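Membrane-bound protease PH1510 (Pyrococcus horikoshii OT3, PDB 3WWV) cleaves proteins near hydrophobic or aromatic residues as a membrane-bound serine protease, and is represented here by its C-terminal domain, an OB-fold beta barrel. Local coordinates at residues I11-T16 against K28-L33; L33-S38 against G57-V62. All blocks are in the same frame, centred on the assembly; numbering follows the deposited sequence.

Contact 1 of 2, residues I11-T16 against K28-L33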
ATOM      1  N   ILE A  11      -4.618  -5.112   3.239  1.00 21.18           N
ATOM      2  CA  ILE A  11      -3.537  -4.351   2.642  1.00 20.80           C
ATOM      3  C   ILE A  11      -3.539  -4.484   1.112  1.00 21.32           C
ATOM      4  O   ILE A  11      -3.635  -5.583   0.562  1.00 21.03           O
ATOM      5  CB  ILE A  11      -2.175  -4.690   3.304  1.00 20.06           C
ATOM      6  CG1 ILE A  11      -2.171  -4.166   4.743  1.00 19.62           C
ATOM      7  CG2 ILE A  11      -1.018  -4.065   2.536  1.00 19.65           C
ATOM      8  CD1 ILE A  11      -0.953  -4.546   5.558  1.00 20.86           C
ATOM      9  N   GLY A  12      -3.475  -3.346   0.428  1.00 21.72           N
ATOM     10  CA  GLY A  12      -3.507  -3.333  -1.032  1.00 21.35           C
ATOM     11  C   GLY A  12      -4.856  -2.996  -1.628  1.00 21.82           C
ATOM     12  O   GLY A  12      -4.932  -2.630  -2.796  1.00 21.90           O
ATOM     13  N   LEU A  13      -5.925  -3.127  -0.841  1.00 22.72           N
ATOM     14  CA  LEU A  13      -7.280  -2.823  -1.331  1.00 23.39           C
ATOM     15  C   LEU A  13      -7.500  -1.328  -1.548  1.00 24.17           C
ATOM     16  O   LEU A  13      -6.834  -0.492  -0.927  1.00 24.26           O
ATOM     17  CB  LEU A  13      -8.356  -3.353  -0.370  1.00 23.13           C
ATOM     18  CG  LEU A  13      -8.517  -4.874  -0.244  1.00 23.99           C
ATOM     19  CD1 LEU A  13      -9.576  -5.235   0.785  1.00 22.62           C
ATOM     20  CD2 LEU A  13      -8.827  -5.524  -1.588  1.00 23.70           C
ATOM     21  N   ILE A  14      -8.455  -1.004  -2.420  1.00 25.35           N
ATOM     22  CA  ILE A  14      -8.882   0.373  -2.639  1.00 26.21           C
ATOM     23  C   ILE A  14     -10.183   0.620  -1.868  1.00 25.81           C
ATOM     24  O   ILE A  14     -11.011  -0.278  -1.723  1.00 26.48           O
ATOM     25  CB  ILE A  14      -9.014   0.706  -4.153  1.00 27.68           C
ATOM     26  CG1 ILE A  14      -8.949   2.215  -4.397  1.00 29.02           C
ATOM     27  CG2 ILE A  14     -10.284   0.104  -4.748  1.00 28.72           C
ATOM     28  CD1 ILE A  14      -8.838   2.613  -5.863  1.00 29.87           C
ATOM     29  N   GLY A  15     -10.327   1.829  -1.346  1.00 24.46           N
ATOM     30  CA  GLY A  15     -11.553   2.255  -0.692  1.00 23.64           C
ATOM     31  C   GLY A  15     -11.899   3.694  -1.030  1.00 24.02           C
ATOM     32  O   GLY A  15     -11.199   4.361  -1.803  1.00 23.55           O
ATOM     33  N   THR A  16     -12.989   4.181  -0.451  1.00 23.96           N
ATOM     34  CA  THR A  16     -13.435   5.536  -0.710  1.00 23.15           C
ATOM     35  C   THR A  16     -13.660   6.184   0.633  1.00 23.53           C
ATOM     36  O   THR A  16     -14.232   5.562   1.534  1.00 23.26           O
ATOM     37  CB  THR A  16     -14.738   5.528  -1.522  1.00 23.87           C
ATOM     38  OG1 THR A  16     -14.578   4.660  -2.649  1.00 24.45           O
ATOM     39  CG2 THR A  16     -15.091   6.924  -2.023  1.00 24.16           C
ATOM     40  N   LYS A  28     -14.889   3.390   3.249  1.00 28.81           N
ATOM     41  CA  LYS A  28     -15.614   2.205   2.848  1.00 29.86           C
ATOM     42  C   LYS A  28     -14.695   1.331   2.004  1.00 30.18           C
ATOM     43  O   LYS A  28     -14.172   1.776   0.985  1.00 30.20           O
ATOM     44  CB  LYS A  28     -16.882   2.580   2.083  1.00 31.79           C
ATOM     45  CG  LYS A  28     -17.991   1.543   2.205  1.00 34.64           C
ATOM     46  CD  LYS A  28     -19.309   2.079   1.659  1.00 37.53           C
ATOM     47  CE  LYS A  28     -20.460   1.113   1.910  1.00 38.74           C
ATOM     48  NZ  LYS A  28     -20.798   1.011   3.360  1.00 39.88           N
ATOM     49  N   VAL A  29     -14.460   0.106   2.457  1.00 30.75           N
ATOM     50  CA  VAL A  29     -13.670  -0.849   1.693  1.00 34.12           C
ATOM     51  C   VAL A  29     -14.485  -2.116   1.547  1.00 37.78           C
ATOM     52  O   VAL A  29     -14.905  -2.705   2.548  1.00 37.82           O
ATOM     53  CB  VAL A  29     -12.309  -1.166   2.346  1.00 33.80           C
ATOM     54  CG1 VAL A  29     -11.612  -2.295   1.605  1.00 33.44           C
ATOM     55  CG2 VAL A  29     -11.419   0.061   2.339  1.00 33.28           C
ATOM     56  N   ARG A  30     -14.669  -2.536   0.290  1.00 43.53           N
ATOM     57  CA  ARG A  30     -15.670  -3.530  -0.101  1.00 47.41           C
ATOM     58  C   ARG A  30     -17.037  -2.954   0.295  1.00 47.32           C
ATOM     59  O   ARG A  30     -17.403  -1.866  -0.162  1.00 50.29           O
ATOM     60  CB  ARG A  30     -15.384  -4.908   0.522  1.00 51.10           C
ATOM     61  CG  ARG A  30     -14.037  -5.501   0.118  1.00 55.87           C
ATOM     62  CD  ARG A  30     -13.611  -6.646   1.032  1.00 60.25           C
ATOM     63  NE  ARG A  30     -13.412  -6.219   2.421  1.00 64.04           N
ATOM     64  CZ  ARG A  30     -12.884  -6.973   3.386  1.00 64.93           C
ATOM     65  NH1 ARG A  30     -12.480  -8.216   3.145  1.00 65.48           N
ATOM     66  NH2 ARG A  30     -12.754  -6.478   4.605  1.00 65.18           N
ATOM     67  N   GLY A  31     -17.779  -3.640   1.153  1.00 43.22           N
ATOM     68  CA  GLY A  31     -19.036  -3.085   1.627  1.00 44.47           C
ATOM     69  C   GLY A  31     -18.925  -2.500   3.020  1.00 43.72           C
ATOM     70  O   GLY A  31     -19.846  -1.832   3.484  1.00 45.65           O
ATOM     71  N   GLU A  32     -17.790  -2.746   3.675  1.00 41.36           N
ATOM     72  CA  GLU A  32     -17.606  -2.450   5.095  1.00 38.81           C
ATOM     73  C   GLU A  32     -17.135  -1.032   5.369  1.00 34.56           C
ATOM     74  O   GLU A  32     -16.294  -0.487   4.645  1.00 32.07           O
ATOM     75  CB  GLU A  32     -16.568  -3.397   5.713  1.00 43.05           C
ATOM     76  CG  GLU A  32     -16.948  -4.866   5.816  1.00 47.16           C
ATOM     77  CD  GLU A  32     -15.871  -5.669   6.539  1.00 52.70           C
ATOM     78  OE1 GLU A  32     -15.857  -5.674   7.798  1.00 53.20           O
ATOM     79  OE2 GLU A  32     -15.029  -6.291   5.849  1.00 52.85           O
ATOM     80  N   LEU A  33     -17.654  -0.455   6.447  1.00 30.80           N
ATOM     81  CA  LEU A  33     -17.120   0.788   6.975  1.00 28.31           C
ATOM     82  C   LEU A  33     -15.935   0.490   7.880  1.00 28.00           C
ATOM     83  O   LEU A  33     -16.007  -0.397   8.734  1.00 28.56           O
ATOM     84  CB  LEU A  33     -18.176   1.543   7.768  1.00 27.33           C
ATOM     85  CG  LEU A  33     -19.339   2.210   7.044  1.00 27.47           C
ATOM     86  CD1 LEU A  33     -20.215   2.893   8.085  1.00 26.68           C
ATOM     87  CD2 LEU A  33     -18.850   3.212   6.008  1.00 26.74           C
TER
HETATM   88  O   HOH W   1     -13.691  -1.150  -2.117  1.00 39.19           O
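Lys28 N gives its hydrogen to Thr16 O at 2.8 Å, an almost straight bond (171° at the hydrogen). Thr16 N returns a bond to Lys28 O at 3.0 Å, making Thr16 and Lys28 an antiparallel hydrogen-bonded pair of the hairpin formed by strands 14-19 and 24-29. The Thr16 hydroxyl is used elsewhere, by Lys49 NZ. Next to this pair Val29 CG2 and Lys28 O lie so close to Gly15 that a CB there would run into both; Val29 CG2 is 3.7 Å from Gly15 CA. The other branch, CG1, lies anti to the backbone N (chi1 173°) and meets Leu13 CD1 at 3.7 Å, the two side chains crossing obliquely. An alanine in place of Val29 would probably open a gap beside Leu13 and Gly15. Leu13 CD1 also comes within 4.3 Å of Arg30 CD, approaching the guanidinium at a slant, while Arg30 NH2 pairs with Glu32 OE2 at 2.6 Å. This salt bridge links two residues of the type II' turn from Val29 to Glu32, where the chain swings into strand 32-38. Beyond the paired residues the strands part, and a water accepts from Arg30 N and donates to Ile14 O. Direct bonding thus gives way to a water bridge and apolar packing where the first strand peels away toward the loop at Gly12.

Contact 2 of 2, residues L33-S38 against G57-V62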
ATOM      1  N   LEU A  33     -17.654  -0.455   6.447  1.00 30.80           N
ATOM      2  CA  LEU A  33     -17.120   0.788   6.975  1.00 28.31           C
ATOM      3  C   LEU A  33     -15.935   0.490   7.880  1.00 28.00           C
ATOM      4  O   LEU A  33     -16.007  -0.397   8.734  1.00 28.56           O
ATOM      5  CB  LEU A  33     -18.176   1.543   7.768  1.00 27.33           C
ATOM      6  CG  LEU A  33     -19.339   2.210   7.044  1.00 27.47           C
ATOM      7  CD1 LEU A  33     -20.215   2.893   8.085  1.00 26.68           C
ATOM      8  CD2 LEU A  33     -18.850   3.212   6.008  1.00 26.74           C
ATOM      9  N   TRP A  34     -14.849   1.242   7.692  1.00 26.21           N
ATOM     10  CA  TRP A  34     -13.656   1.126   8.527  1.00 24.67           C
ATOM     11  C   TRP A  34     -13.155   2.476   9.039  1.00 24.70           C
ATOM     12  O   TRP A  34     -13.249   3.489   8.344  1.00 23.36           O
ATOM     13  CB  TRP A  34     -12.528   0.481   7.733  1.00 23.99           C
ATOM     14  CG  TRP A  34     -12.645  -0.978   7.569  1.00 23.80           C
ATOM     15  CD1 TRP A  34     -13.376  -1.644   6.635  1.00 22.66           C
ATOM     16  CD2 TRP A  34     -11.972  -1.978   8.345  1.00 23.84           C
ATOM     17  NE1 TRP A  34     -13.213  -2.997   6.787  1.00 22.58           N
ATOM     18  CE2 TRP A  34     -12.358  -3.230   7.833  1.00 23.46           C
ATOM     19  CE3 TRP A  34     -11.086  -1.933   9.433  1.00 24.23           C
ATOM     20  CZ2 TRP A  34     -11.890  -4.437   8.371  1.00 24.39           C
ATOM     21  CZ3 TRP A  34     -10.616  -3.129   9.963  1.00 24.31           C
ATOM     22  CH2 TRP A  34     -11.019  -4.363   9.433  1.00 24.06           C
ATOM     23  N   LYS A  35     -12.606   2.471  10.255  1.00 25.09           N
ATOM     24  CA  LYS A  35     -11.815   3.586  10.741  1.00 25.40           C
ATOM     25  C   LYS A  35     -10.545   3.606   9.907  1.00 24.61           C
ATOM     26  O   LYS A  35     -10.006   2.550   9.568  1.00 24.60           O
ATOM     27  CB  LYS A  35     -11.458   3.407  12.211  1.00 28.00           C
ATOM     28  CG  LYS A  35     -12.587   3.671  13.190  1.00 33.01           C
ATOM     29  CD  LYS A  35     -12.120   3.448  14.623  1.00 38.15           C
ATOM     30  CE  LYS A  35     -13.016   4.181  15.614  1.00 41.90           C
ATOM     31  NZ  LYS A  35     -12.239   4.775  16.745  1.00 45.37           N
ATOM     32  N   ALA A  36     -10.076   4.801   9.566  1.00 23.75           N
ATOM     33  CA  ALA A  36      -8.891   4.941   8.730  1.00 23.93           C
ATOM     34  C   ALA A  36      -8.097   6.184   9.096  1.00 24.62           C
ATOM     35  O   ALA A  36      -8.637   7.132   9.679  1.00 24.35           O
ATOM     36  CB  ALA A  36      -9.265   4.954   7.250  1.00 23.28           C
ATOM     37  N   ARG A  37      -6.813   6.159   8.746  1.00 25.06           N
ATOM     38  CA  ARG A  37      -5.871   7.228   9.064  1.00 27.04           C
ATOM     39  C   ARG A  37      -4.932   7.384   7.868  1.00 25.47           C
ATOM     40  O   ARG A  37      -4.377   6.400   7.399  1.00 25.42           O
ATOM     41  CB  ARG A  37      -5.090   6.847  10.333  1.00 29.01           C
ATOM     42  CG  ARG A  37      -4.149   7.906  10.877  1.00 32.33           C
ATOM     43  CD  ARG A  37      -3.704   7.594  12.305  1.00 35.42           C
ATOM     44  NE  ARG A  37      -2.667   6.556  12.391  1.00 37.56           N
ATOM     45  CZ  ARG A  37      -2.746   5.437  13.124  1.00 38.52           C
ATOM     46  NH1 ARG A  37      -3.817   5.161  13.865  1.00 36.94           N
ATOM     47  NH2 ARG A  37      -1.734   4.583  13.121  1.00 39.29           N
ATOM     48  N   SER A  38      -4.775   8.598   7.352  1.00 24.64           N
ATOM     49  CA  SER A  38      -3.845   8.803   6.248  1.00 25.32           C
ATOM     50  C   SER A  38      -2.420   8.745   6.771  1.00 24.26           C
ATOM     51  O   SER A  38      -2.132   9.297   7.830  1.00 23.35           O
ATOM     52  CB  SER A  38      -4.096  10.122   5.534  1.00 26.66           C
ATOM     53  OG  SER A  38      -3.921  11.205   6.417  1.00 30.74           O
ATOM     54  N   GLY A  57      -4.233  -2.012  14.659  1.00 33.22           N
ATOM     55  CA  GLY A  57      -5.412  -2.560  15.316  1.00 32.93           C
ATOM     56  C   GLY A  57      -6.510  -2.703  14.281  1.00 32.32           C
ATOM     57  O   GLY A  57      -6.316  -3.358  13.266  1.00 36.28           O
ATOM     58  N   LEU A  58      -7.643  -2.056  14.522  1.00 30.76           N
ATOM     59  CA  LEU A  58      -8.755  -2.035  13.583  1.00 29.63           C
ATOM     60  C   LEU A  58      -8.798  -0.761  12.721  1.00 29.28           C
ATOM     61  O   LEU A  58      -9.790  -0.504  12.026  1.00 30.82           O
ATOM     62  CB  LEU A  58     -10.083  -2.213  14.338  1.00 29.65           C
ATOM     63  CG  LEU A  58     -10.288  -3.524  15.104  1.00 30.14           C
ATOM     64  CD1 LEU A  58     -11.528  -3.435  15.982  1.00 29.95           C
ATOM     65  CD2 LEU A  58     -10.363  -4.725  14.159  1.00 29.54           C
ATOM     66  N   THR A  59      -7.731   0.036  12.762  1.00 27.19           N
ATOM     67  CA  THR A  59      -7.656   1.264  11.970  1.00 26.33           C
ATOM     68  C   THR A  59      -6.809   1.028  10.711  1.00 24.80           C
ATOM     69  O   THR A  59      -5.647   0.627  10.805  1.00 24.84           O
ATOM     70  CB  THR A  59      -7.078   2.441  12.798  1.00 27.54           C
ATOM     71  OG1 THR A  59      -7.878   2.644  13.970  1.00 28.82           O
ATOM     72  CG2 THR A  59      -7.053   3.739  11.994  1.00 27.04           C
ATOM     73  N   LEU A  60      -7.395   1.271   9.543  1.00 22.70           N
ATOM     74  CA  LEU A  60      -6.666   1.142   8.268  1.00 21.22           C
ATOM     75  C   LEU A  60      -5.791   2.364   8.004  1.00 20.40           C
ATOM     76  O   LEU A  60      -6.234   3.497   8.174  1.00 20.30           O
ATOM     77  CB  LEU A  60      -7.638   0.941   7.102  1.00 19.22           C
ATOM     78  CG  LEU A  60      -8.620  -0.213   7.227  1.00 18.49           C
ATOM     79  CD1 LEU A  60      -9.517  -0.279   6.000  1.00 18.53           C
ATOM     80  CD2 LEU A  60      -7.884  -1.527   7.424  1.00 18.57           C
ATOM     81  N   ILE A  61      -4.545   2.123   7.601  1.00 20.52           N
ATOM     82  CA  ILE A  61      -3.622   3.198   7.229  1.00 19.78           C
ATOM     83  C   ILE A  61      -3.583   3.255   5.718  1.00 19.94           C
ATOM     84  O   ILE A  61      -3.414   2.236   5.049  1.00 20.81           O
ATOM     85  CB  ILE A  61      -2.236   3.000   7.864  1.00 20.90           C
ATOM     86  CG1 ILE A  61      -2.380   3.090   9.389  1.00 21.18           C
ATOM     87  CG2 ILE A  61      -1.232   4.052   7.385  1.00 19.95           C
ATOM     88  CD1 ILE A  61      -1.364   2.263  10.134  1.00 22.82           C
ATOM     89  N   VAL A  62      -3.793   4.451   5.180  1.00 19.20           N
ATOM     90  CA  VAL A  62      -4.082   4.628   3.766  1.00 17.62           C
ATOM     91  C   VAL A  62      -3.270   5.794   3.233  1.00 18.42           C
ATOM     92  O   VAL A  62      -2.886   6.691   3.998  1.00 18.92           O
ATOM     93  CB  VAL A  62      -5.588   4.896   3.515  1.00 17.03           C
ATOM     94  CG1 VAL A  62      -6.459   3.769   4.060  1.00 16.54           C
ATOM     95  CG2 VAL A  62      -6.030   6.216   4.119  1.00 16.46           C
TER
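Leu58 O comes in at the edge of the Trp34 ring, in its plane, 3.2 Å from Trp34 CE3. At Thr59 it is the methyl that matters: CG2 lies 3.9 Å from Ala36 C, and the Arg37 side chain crosses that of Thr59 at about a right angle. Leu60 N then donates to Lys35 O at 2.9 Å. Its side chain turns over the indole, with CG anti to the carbonyl carbon (chi1 -55°); CD1 packs on Trp34 CB and on one ring face, while CD2 makes a CH-pi contact 4.2 Å from the centroid of the six-membered ring. Leu60 O receives Arg37 N at 2.8 Å. This parallel pairing of the third and fifth strands is the one expected in an OB fold; here Ala36, Leu60 and Val62 share the buried face. Ile61 points to the other face, side by side with Arg37: CD1 lies 3.8 Å from Arg37 NH2, and CG1 sits over one face of the guanidinium, which is held in turn by a salt bridge to Asp56. Val62 N closes the register on Arg37 O at 3.0 Å, and Val62 CG2 rests against that same oxygen.

How the contacts relate
After helix 7-10 the chain enters 11-16, and contact 1 closes the hairpin when 28-33 returns beside it. The turn in 28-33 leads straight into strand 32-38, and Leu33 ends 28-33 and begins 33-38. The chain then runs through strand 49-56, which bonds to Gly12, Leu13 and Gly15, before 57-62 closes contact 2. The two loops follow in series, neither nested nor crossed. Contact 1 joins the first two strands, contact 2 the third and fifth, and strand 32-38 also pairs with 24-29, so both lie in one sheet. Inside, they meet where Val29 CG2 packs on Leu60 CD1, and Met10 of the helix touches both residues.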